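Local coordinates for phosphoenolpyruvate--glycerone phosphotransferase (Enterococcus faecalis, PDB 3B48) that probably serves, as the homodimeric DhaM subunit of a dihydroxyacetone kinase complex, to pass phosphoryl groups from the phosphoenolpyruvate-driven relay to DhaL and dihydroxyacetone, at the interface of chains A and B. Coordinates in Å, arbitrary orientation; residue numbers count along the deposited sequence, not the author numbering. Chains: chain A/B, Uncharacterized protein.

The interface of chains A and B. Residues chain A 20, 24, 103; chain B 12-14, 17, 72.
A:Met24, a selenomethionine on helix 15-26, reaches across the dimer interface into the loop of chain B that carries B:His13. In this EIIA-man family fold, a histidine at this place in the loop after the first strand is the phosphorylated one, so the partner subunit helps to wall the probable active site. Along the A:Met24 chain, CB serves as a spacer, and CG passes 4.1 Å from CB of B:His13. The selenium then lies over the loop, 3.9 Å from that same CB and also near CD1 of B:Ile17, CB of B:Ser14 and, without bonding, B:Ser12 OG. Here the chain bends (chi3 49°), folding the terminal methyl CE back alongside B:Ile17 CD1 at 4.0 Å; SE and CE both lie beside B:Asp72 OD2. Methionine, here carrying selenium for sulfur, is long, flexible and apolar, which suits this irregular surface. The imidazole of B:His13 points away from SE.

Beside it, A:Gly20 offers bare helix backbone, against which B:Ile17 lays its CG1, 3.7 Å from the glycine C. With no side chain on A:Gly20, the two helices can approach closely. B:Ser14 shapes the start of B:Ile17's helix: its hydroxyl OG accepts a hydrogen bond from the backbone N of B:Ile17 at 3.0 Å, as an N-cap does, while touching A:Gly20 CA.

Farther along, A:Val103 sets CG1, one methyl of the compact beta-branched valine, against CB and OD2 of B:Asp72. That carboxylate is steadied within its own chain by B:Ser12, whose OG also accepts a hydrogen bond from the backbone N-H of B:Ser14 and so ties acid to loop. The B:Ser12 OG hydroxyl donates to B:Asp72 OD2 over 2.6 Å, meeting the oxygen on its syn side, 27° out of the carboxylate plane.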
loop_
_atom_site.group_PDB
_atom_site.type_symbol
_atom_site.label_atom_id
_atom_site.label_comp_id
_atom_site.label_asym_id
_atom_site.label_seq_id
_atom_site.Cartn_x
_atom_site.Cartn_y
_atom_site.Cartn_z
ATOM N N GLY A 20 -2.104 8.822 -5.413
ATOM C CA GLY A 20 -0.681 8.597 -5.256
ATOM C C GLY A 20 -0.114 7.384 -5.986
ATOM O O GLY A 20 0.939 7.482 -6.637
HETATM N N MSE A 24 2.137 7.415 -9.386
HETATM C CA MSE A 24 3.437 6.786 -9.329
HETATM C C MSE A 24 3.622 5.756 -10.443
HETATM O O MSE A 24 4.674 5.712 -11.059
HETATM C CB MSE A 24 3.647 6.152 -7.970
HETATM C CG MSE A 24 5.092 6.125 -7.496
HETATM SE SE MSE A 24 5.173 5.028 -5.864
HETATM C CE MSE A 24 4.162 3.435 -6.455
ATOM N N VAL A 103 -0.495 -1.449 -3.022
ATOM C CA VAL A 103 0.470 -0.612 -3.728
ATOM C C VAL A 103 1.387 -1.452 -4.615
ATOM O O VAL A 103 1.405 -1.276 -5.819
ATOM C CB VAL A 103 1.310 0.252 -2.781
ATOM C CG1 VAL A 103 2.409 0.986 -3.600
ATOM C CG2 VAL A 103 0.415 1.231 -1.938
ATOM N N SER B 12 8.406 5.732 0.493
ATOM C CA SER B 12 7.841 5.520 -0.826
ATOM C C SER B 12 8.483 6.516 -1.744
ATOM O O SER B 12 9.058 7.463 -1.258
ATOM C CB SER B 12 6.312 5.739 -0.776
ATOM O OG SER B 12 5.691 5.504 -2.029
ATOM N N HIS B 13 8.378 6.324 -3.061
ATOM C CA HIS B 13 8.555 7.454 -3.994
ATOM C C HIS B 13 7.527 8.571 -3.800
ATOM O O HIS B 13 7.828 9.711 -3.988
ATOM C CB HIS B 13 8.491 6.990 -5.446
ATOM C CG HIS B 13 9.776 6.438 -5.956
ATOM N ND1 HIS B 13 10.191 6.608 -7.260
ATOM C CD2 HIS B 13 10.750 5.734 -5.338
ATOM C CE1 HIS B 13 11.364 6.025 -7.422
ATOM N NE2 HIS B 13 11.722 5.486 -6.269
ATOM N N SER B 14 6.307 8.211 -3.422
ATOM C CA SER B 14 5.172 9.138 -3.411
ATOM C C SER B 14 4.931 9.620 -1.999
ATOM O O SER B 14 4.695 8.813 -1.097
ATOM C CB SER B 14 3.918 8.426 -3.973
ATOM O OG SER B 14 2.699 9.131 -3.790
ATOM N N ILE B 17 1.233 8.961 -1.206
ATOM C CA ILE B 17 0.959 7.636 -0.610
ATOM C C ILE B 17 1.202 7.657 0.914
ATOM O O ILE B 17 0.287 7.355 1.688
ATOM C CB ILE B 17 1.754 6.466 -1.300
ATOM C CG1 ILE B 17 1.277 6.269 -2.739
ATOM C CG2 ILE B 17 1.629 5.189 -0.489
ATOM C CD1 ILE B 17 2.052 5.223 -3.559
ATOM N N ASP B 72 7.427 0.559 -0.142
ATOM C CA ASP B 72 6.719 -0.158 -1.192
ATOM C C ASP B 72 7.695 -0.786 -2.187
ATOM O O ASP B 72 7.796 -2.004 -2.281
ATOM C CB ASP B 72 5.674 0.706 -1.882
ATOM C CG ASP B 72 6.185 2.127 -2.261
ATOM O OD1 ASP B 72 7.420 2.394 -2.327
ATOM O OD2 ASP B 72 5.293 2.977 -2.526
#